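Long-range contact in caspase-1 subunit p19/18 (PDB 1M72), which probably cleaves protein substrates as a cysteine endopeptidase in the caspase cascade that executes apoptosis: residues G33-F38 with C100-V105. Numbering follows the deposited sequence.
Sequences GMAIIF and CLLVAV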
ATOM      1  N   GLY C  33     -11.296   7.724 -19.052  1.00 26.01           N
ATOM      2  CA  GLY C  33     -11.021   8.795 -18.119  1.00 25.93           C
ATOM      3  C   GLY C  33      -9.718   9.502 -18.477  1.00 26.38           C
ATOM      4  O   GLY C  33      -9.006   9.151 -19.424  1.00 23.07           O
ATOM      5  N   MET C  34      -9.426  10.541 -17.716  1.00 28.75           N
ATOM      6  CA  MET C  34      -8.217  11.336 -17.892  1.00 28.43           C
ATOM      7  C   MET C  34      -6.993  10.687 -17.237  1.00 29.79           C
ATOM      8  O   MET C  34      -7.087  10.067 -16.164  1.00 27.76           O
ATOM      9  CB  MET C  34      -8.425  12.703 -17.248  1.00 28.22           C
ATOM     10  CG  MET C  34      -9.496  13.536 -17.935  1.00 31.32           C
ATOM     11  SD  MET C  34      -9.814  15.109 -17.130  1.00 36.51           S
ATOM     12  CE  MET C  34      -8.124  15.887 -17.151  1.00 32.46           C
ATOM     13  N   ALA C  35      -5.855  10.840 -17.912  1.00 29.21           N
ATOM     14  CA  ALA C  35      -4.552  10.384 -17.433  1.00 27.34           C
ATOM     15  C   ALA C  35      -3.651  11.635 -17.527  1.00 25.95           C
ATOM     16  O   ALA C  35      -3.325  12.109 -18.621  1.00 26.38           O
ATOM     17  CB  ALA C  35      -4.005   9.272 -18.319  1.00 24.51           C
ATOM     18  N   ILE C  36      -3.268  12.190 -16.384  1.00 25.37           N
ATOM     19  CA  ILE C  36      -2.419  13.384 -16.389  1.00 26.71           C
ATOM     20  C   ILE C  36      -0.984  12.995 -16.048  1.00 22.65           C
ATOM     21  O   ILE C  36      -0.739  12.401 -15.012  1.00 19.02           O
ATOM     22  CB  ILE C  36      -2.795  14.409 -15.307  1.00 28.84           C
ATOM     23  CG1 ILE C  36      -4.264  14.735 -15.321  1.00 32.87           C
ATOM     24  CG2 ILE C  36      -1.979  15.661 -15.517  1.00 32.88           C
ATOM     25  CD1 ILE C  36      -4.593  15.697 -14.171  1.00 35.15           C
ATOM     26  N   ILE C  37      -0.046  13.359 -16.904  1.00 19.99           N
ATOM     27  CA  ILE C  37       1.346  13.055 -16.626  1.00 20.25           C
ATOM     28  C   ILE C  37       2.145  14.346 -16.368  1.00 20.89           C
ATOM     29  O   ILE C  37       2.194  15.248 -17.204  1.00 21.87           O
ATOM     30  CB  ILE C  37       1.964  12.261 -17.802  1.00 16.58           C
ATOM     31  CG1 ILE C  37       1.189  10.939 -17.992  1.00 19.50           C
ATOM     32  CG2 ILE C  37       3.439  11.990 -17.527  1.00 17.36           C
ATOM     33  CD1 ILE C  37       1.558  10.116 -19.287  1.00 16.50           C
ATOM     34  N   PHE C  38       2.724  14.470 -15.193  1.00 21.38           N
ATOM     35  CA  PHE C  38       3.551  15.638 -14.929  1.00 20.86           C
ATOM     36  C   PHE C  38       4.949  15.125 -15.040  1.00 20.67           C
ATOM     37  O   PHE C  38       5.456  14.459 -14.153  1.00 19.72           O
ATOM     38  CB  PHE C  38       3.313  16.214 -13.538  1.00 16.67           C
ATOM     39  CG  PHE C  38       1.931  16.720 -13.352  1.00 20.30           C
ATOM     40  CD1 PHE C  38       0.935  15.882 -12.852  1.00 22.36           C
ATOM     41  CD2 PHE C  38       1.609  18.032 -13.696  1.00 24.70           C
ATOM     42  CE1 PHE C  38      -0.376  16.332 -12.686  1.00 26.73           C
ATOM     43  CE2 PHE C  38       0.302  18.516 -13.541  1.00 30.29           C
ATOM     44  CZ  PHE C  38      -0.710  17.661 -13.028  1.00 28.27           C
ATOM     45  N   CYS C 100     -12.489   6.167 -14.445  1.00 24.60           N
ATOM     46  CA  CYS C 100     -11.475   6.446 -13.427  1.00 24.57           C
ATOM     47  C   CYS C 100     -10.602   7.686 -13.737  1.00 24.68           C
ATOM     48  O   CYS C 100     -10.855   8.439 -14.691  1.00 24.96           O
ATOM     49  CB  CYS C 100     -10.537   5.214 -13.353  1.00 20.58           C
ATOM     50  SG  CYS C 100      -9.518   4.967 -14.895  1.00 26.39           S
ATOM     51  N   LEU C 101      -9.590   7.888 -12.901  1.00 23.11           N
ATOM     52  CA  LEU C 101      -8.630   8.987 -13.080  1.00 22.82           C
ATOM     53  C   LEU C 101      -7.258   8.413 -12.762  1.00 21.65           C
ATOM     54  O   LEU C 101      -7.113   7.595 -11.848  1.00 22.73           O
ATOM     55  CB  LEU C 101      -8.896  10.153 -12.133  1.00 23.50           C
ATOM     56  CG  LEU C 101      -7.802  11.237 -12.063  1.00 26.54           C
ATOM     57  CD1 LEU C 101      -7.933  12.142 -13.261  1.00 21.78           C
ATOM     58  CD2 LEU C 101      -7.904  12.044 -10.735  1.00 26.55           C
ATOM     59  N   LEU C 102      -6.283   8.810 -13.557  1.00 19.38           N
ATOM     60  CA  LEU C 102      -4.916   8.394 -13.389  1.00 20.54           C
ATOM     61  C   LEU C 102      -4.053   9.647 -13.398  1.00 21.72           C
ATOM     62  O   LEU C 102      -4.154  10.471 -14.314  1.00 19.31           O
ATOM     63  CB  LEU C 102      -4.489   7.495 -14.550  1.00 17.33           C
ATOM     64  CG  LEU C 102      -3.104   6.842 -14.351  1.00 22.35           C
ATOM     65  CD1 LEU C 102      -3.028   5.522 -15.165  1.00 17.53           C
ATOM     66  CD2 LEU C 102      -1.939   7.833 -14.748  1.00 15.19           C
ATOM     67  N   VAL C 103      -3.223   9.805 -12.372  1.00 21.15           N
ATOM     68  CA  VAL C 103      -2.288  10.927 -12.326  1.00 19.14           C
ATOM     69  C   VAL C 103      -0.870  10.278 -12.201  1.00 20.34           C
ATOM     70  O   VAL C 103      -0.689   9.339 -11.416  1.00 20.13           O
ATOM     71  CB  VAL C 103      -2.545  11.829 -11.083  1.00 21.89           C
ATOM     72  CG1 VAL C 103      -1.519  12.930 -11.014  1.00 18.56           C
ATOM     73  CG2 VAL C 103      -3.940  12.393 -11.098  1.00 19.33           C
ATOM     74  N   ALA C 104       0.110  10.743 -12.983  1.00 19.14           N
ATOM     75  CA  ALA C 104       1.484  10.233 -12.874  1.00 21.10           C
ATOM     76  C   ALA C 104       2.467  11.412 -12.660  1.00 21.83           C
ATOM     77  O   ALA C 104       2.295  12.504 -13.210  1.00 23.84           O
ATOM     78  CB  ALA C 104       1.882   9.431 -14.154  1.00 20.85           C
ATOM     79  N   VAL C 105       3.494  11.203 -11.860  1.00 20.30           N
ATOM     80  CA  VAL C 105       4.457  12.254 -11.634  1.00 20.60           C
ATOM     81  C   VAL C 105       5.828  11.638 -11.769  1.00 21.12           C
ATOM     82  O   VAL C 105       6.113  10.627 -11.149  1.00 22.48           O
ATOM     83  CB  VAL C 105       4.276  12.895 -10.229  1.00 22.34           C
ATOM     84  CG1 VAL C 105       5.313  14.025 -10.007  1.00 24.89           C
ATOM     85  CG2 VAL C 105       2.894  13.471 -10.104  1.00 20.75           C
TER
HETATM   86  O   HOH W   1     -11.279  10.923 -15.482  1.00 27.04           O
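Residues 33-38 and 100-105 run side by side as parallel strands. Four backbone hydrogen bonds join them between Met34 and Phe38; the straightest, at 178°, brings Phe38 N to Ala104 O at 2.8 Å. Toward Gly33 direct hydrogen bonding gives way to a water, which accepts from Met34 N and donates to Cys100 O (2.6 Å). Phe38, its CG anti to the carbonyl carbon (chi1 -63°), carries its ring back along the sheet, so that CE1 meets Val103 CG1 edge-on at 4.0 Å; CD1 obliquely approaches Val105 CG2 at 4.1 Å. At the other end of this face Leu101, with CG anti to its backbone N (chi1 169°), lays CD1 beside Met34 CB at 4.1 Å, while the rest of the Met34 chain turns from the neighbouring strand and bends about its CG-SD bond. On the reverse face Ala35 CB meets Leu102 CB, and Ile37 CG1 lies 4.2 Å from Ala104 CB. Between the strands the chain passes through helix 54-67, packed on the Ile37 face, edge strand 70-76 and helix 80-92, packed on the Phe38 face. These are adjacent inner strands of the caspase fold's six-stranded sheet, and strand 98-106 leads toward His108, the probable catalytic histidine.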